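Local coordinates for protein citrate lyase, subunit 1 (Methanosaeta concilii, PDB 6HXI) that probably catalyses the ATP- and coenzyme A-dependent cleavage of citrate to acetyl-CoA and oxaloacetate, with release of ADP and phosphate, at residues 112-117 and 202-207. Residues are numbered along the deposited sequence; the frame is centred on the assembly and turned at random.
Sequences TPHKEE and PFTFSG
One bond across the contact grips the carbonyl oxygen of Glu116: Thr204 OG1 donates to Glu116 O over 2.9 Å, approaching within the carbonyl plane at a C=O...donor angle of 154°. The torsion of Thr204 sets this up, since OG1 stands anti to the carbonyl carbon (chi1 -45°) while CG2 lies anti to the backbone N. The methyl branch thereby meets the root of His114, with Thr204 CG2 3.4 Å from His114 CB, and the two side chains cross at about a right angle. His114 itself shows how a loop can be braced from within by a single ring. Its CG occupies the crowded position between the backbone N and the carbonyl carbon (chi1 64°), which brings the imidazole over the loop, and rotation about CB-CG then directs its two nitrogens to separate acceptors. His114 ND1 reaches Thr112 O at 3.0 Å, nearly straight and in the ring plane, whereas His114 NE2 meets Glu117 OE2 at 2.8 Å, from above the carboxylate plane and along a more bent path. Donation from both nitrogens is consistent with a doubly protonated, positively charged imidazole, a state that this His-carboxylate hydrogen bond would probably favour. The extended Glu117 chain runs alongside Pro202, pointing the same way, and Glu117 CD lies 3.6 Å from Pro202 CG. An alanine in place of Glu117 would remove the carboxylate that accepts from His114 NE2 and the CG and CD that lie along Pro202, and would probably loosen the imidazole's orientation. On the far side of the strand, Phe203 points away to pack on Phe182 and Val179 of helix 173-192. The contact thus fastens the connection between strands 106-110 and 118-125, which belong to different antiparallel sheets, onto strand 195-206, just past the corner at the cis-proline Pro202, within the ATP-grasp domain.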
ATOM      1  N   THR C 112     -28.792  37.067 -68.625  1.00 84.66           N
ATOM      2  CA  THR C 112     -27.624  37.770 -69.139  1.00 86.13           C
ATOM      3  C   THR C 112     -27.726  37.889 -70.673  1.00 90.91           C
ATOM      4  O   THR C 112     -27.625  36.878 -71.377  1.00 90.93           O
ATOM      5  CB  THR C 112     -26.319  37.166 -68.600  1.00 93.06           C
ATOM      6  OG1 THR C 112     -26.284  37.423 -67.196  1.00 95.02           O
ATOM      7  CG2 THR C 112     -25.063  37.772 -69.235  1.00 90.22           C
ATOM      8  N   PRO C 113     -27.949  39.123 -71.192  1.00 87.70           N
ATOM      9  CA  PRO C 113     -27.998  39.309 -72.652  1.00 88.89           C
ATOM     10  C   PRO C 113     -26.571  39.160 -73.178  1.00 92.78           C
ATOM     11  O   PRO C 113     -25.658  39.858 -72.721  1.00 93.17           O
ATOM     12  CB  PRO C 113     -28.543  40.737 -72.817  1.00 92.31           C
ATOM     13  CG  PRO C 113     -28.957  41.180 -71.432  1.00 95.67           C
ATOM     14  CD  PRO C 113     -28.095  40.413 -70.494  1.00 89.82           C
ATOM     15  N   HIS C 114     -26.372  38.191 -74.081  1.00 88.41           N
ATOM     16  CA  HIS C 114     -25.049  37.808 -74.584  1.00 88.29           C
ATOM     17  C   HIS C 114     -24.934  37.682 -76.097  1.00 93.13           C
ATOM     18  O   HIS C 114     -25.948  37.531 -76.791  1.00 91.64           O
ATOM     19  CB  HIS C 114     -24.670  36.460 -73.949  1.00 85.94           C
ATOM     20  CG  HIS C 114     -25.578  35.328 -74.333  1.00 87.35           C
ATOM     21  ND1 HIS C 114     -26.817  35.156 -73.730  1.00 86.70           N
ATOM     22  CD2 HIS C 114     -25.402  34.356 -75.255  1.00 89.55           C
ATOM     23  CE1 HIS C 114     -27.354  34.096 -74.311  1.00 85.59           C
ATOM     24  NE2 HIS C 114     -26.535  33.573 -75.226  1.00 87.63           N
ATOM     25  N   LYS C 115     -23.672  37.642 -76.583  1.00 96.83           N
ATOM     26  CA  LYS C 115     -23.311  37.430 -77.981  1.00 97.92           C
ATOM     27  C   LYS C 115     -22.516  36.122 -78.066  1.00 98.97           C
ATOM     28  O   LYS C 115     -22.970  35.174 -78.709  1.00 99.16           O
ATOM     29  CB  LYS C 115     -22.499  38.621 -78.537  1.00102.13           C
ATOM     30  CG  LYS C 115     -22.260  38.580 -80.054  1.00121.59           C
ATOM     31  CD  LYS C 115     -20.799  38.225 -80.408  1.00127.63           C
ATOM     32  CE  LYS C 115     -20.520  38.151 -81.893  1.00129.29           C
ATOM     33  NZ  LYS C 115     -21.139  36.954 -82.526  1.00132.68           N
ATOM     34  N   GLU C 116     -21.350  36.069 -77.390  1.00 92.99           N
ATOM     35  CA  GLU C 116     -20.459  34.905 -77.379  1.00 90.61           C
ATOM     36  C   GLU C 116     -21.026  33.748 -76.581  1.00 91.31           C
ATOM     37  O   GLU C 116     -21.685  33.951 -75.560  1.00 90.26           O
ATOM     38  CB  GLU C 116     -19.064  35.269 -76.831  1.00 90.64           C
ATOM     39  CG  GLU C 116     -18.231  36.152 -77.749  1.00105.32           C
ATOM     40  CD  GLU C 116     -18.348  37.653 -77.545  1.00130.19           C
ATOM     41  OE1 GLU C 116     -17.982  38.400 -78.482  1.00128.16           O
ATOM     42  OE2 GLU C 116     -18.775  38.087 -76.449  1.00123.26           O
ATOM     43  N   GLU C 117     -20.756  32.530 -77.046  1.00 86.01           N
ATOM     44  CA  GLU C 117     -21.148  31.302 -76.366  1.00 83.19           C
ATOM     45  C   GLU C 117     -19.971  30.332 -76.460  1.00 83.65           C
ATOM     46  O   GLU C 117     -19.750  29.734 -77.516  1.00 84.94           O
ATOM     47  CB  GLU C 117     -22.439  30.705 -76.955  1.00 86.22           C
ATOM     48  CG  GLU C 117     -23.715  31.289 -76.365  1.00 97.47           C
ATOM     49  CD  GLU C 117     -25.018  30.538 -76.601  1.00112.17           C
ATOM     50  OE1 GLU C 117     -25.047  29.580 -77.408  1.00105.07           O
ATOM     51  OE2 GLU C 117     -26.023  30.916 -75.959  1.00 99.20           O
ATOM     52  N   PRO C 202     -23.396  27.040 -72.173  1.00 69.80           N
ATOM     53  CA  PRO C 202     -22.222  27.877 -72.452  1.00 68.56           C
ATOM     54  C   PRO C 202     -21.807  28.860 -71.331  1.00 72.19           C
ATOM     55  O   PRO C 202     -22.497  29.009 -70.319  1.00 71.09           O
ATOM     56  CB  PRO C 202     -22.686  28.636 -73.708  1.00 72.22           C
ATOM     57  CG  PRO C 202     -24.222  28.763 -73.542  1.00 78.35           C
ATOM     58  CD  PRO C 202     -24.633  27.797 -72.432  1.00 73.37           C
ATOM     59  N   PHE C 203     -20.650  29.503 -71.505  1.00 69.31           N
ATOM     60  CA  PHE C 203     -20.190  30.600 -70.669  1.00 69.54           C
ATOM     61  C   PHE C 203     -20.069  31.843 -71.568  1.00 76.86           C
ATOM     62  O   PHE C 203     -20.001  31.699 -72.787  1.00 76.52           O
ATOM     63  CB  PHE C 203     -18.910  30.282 -69.873  1.00 69.48           C
ATOM     64  CG  PHE C 203     -17.573  30.236 -70.576  1.00 70.85           C
ATOM     65  CD1 PHE C 203     -16.780  31.375 -70.672  1.00 74.48           C
ATOM     66  CD2 PHE C 203     -17.044  29.030 -71.016  1.00 72.10           C
ATOM     67  CE1 PHE C 203     -15.520  31.324 -71.275  1.00 75.46           C
ATOM     68  CE2 PHE C 203     -15.778  28.977 -71.617  1.00 74.78           C
ATOM     69  CZ  PHE C 203     -15.025  30.125 -71.738  1.00 73.71           C
ATOM     70  N   THR C 204     -20.138  33.053 -70.985  1.00 76.54           N
ATOM     71  CA  THR C 204     -20.049  34.315 -71.725  1.00 79.18           C
ATOM     72  C   THR C 204     -19.284  35.389 -70.937  1.00 85.05           C
ATOM     73  O   THR C 204     -18.782  35.144 -69.835  1.00 82.49           O
ATOM     74  CB  THR C 204     -21.456  34.807 -72.184  1.00 90.94           C
ATOM     75  OG1 THR C 204     -22.204  33.725 -72.742  1.00 97.12           O
ATOM     76  CG2 THR C 204     -21.381  35.951 -73.204  1.00 87.87           C
ATOM     77  N   PHE C 205     -19.215  36.592 -71.534  1.00 85.87           N
ATOM     78  CA  PHE C 205     -18.585  37.791 -71.016  1.00 87.10           C
ATOM     79  C   PHE C 205     -19.601  38.868 -70.650  1.00 92.29           C
ATOM     80  O   PHE C 205     -20.596  39.063 -71.351  1.00 92.63           O
ATOM     81  CB  PHE C 205     -17.564  38.330 -72.031  1.00 90.06           C
ATOM     82  CG  PHE C 205     -16.329  37.471 -72.128  1.00 90.00           C
ATOM     83  CD1 PHE C 205     -15.252  37.674 -71.272  1.00 91.83           C
ATOM     84  CD2 PHE C 205     -16.246  36.448 -73.066  1.00 92.71           C
ATOM     85  CE1 PHE C 205     -14.109  36.878 -71.359  1.00 93.76           C
ATOM     86  CE2 PHE C 205     -15.107  35.642 -73.144  1.00 92.65           C
ATOM     87  CZ  PHE C 205     -14.047  35.862 -72.288  1.00 91.38           C
ATOM     88  N   SER C 206     -19.342  39.535 -69.517  1.00 90.04           N
ATOM     89  CA  SER C 206     -20.088  40.668 -68.972  1.00 92.37           C
ATOM     90  C   SER C 206     -19.000  41.719 -68.815  1.00 96.35           C
ATOM     91  O   SER C 206     -18.365  41.810 -67.760  1.00 94.26           O
ATOM     92  CB  SER C 206     -20.695  40.309 -67.618  1.00 95.26           C
ATOM     93  OG  SER C 206     -21.656  41.271 -67.216  1.00108.75           O
ATOM     94  N   GLY C 207     -18.714  42.409 -69.918  1.00 94.91           N
ATOM     95  CA  GLY C 207     -17.623  43.370 -70.003  1.00 96.74           C
ATOM     96  C   GLY C 207     -16.312  42.615 -70.086  1.00 99.95           C
ATOM     97  O   GLY C 207     -16.086  41.870 -71.045  1.00 98.74           O
TER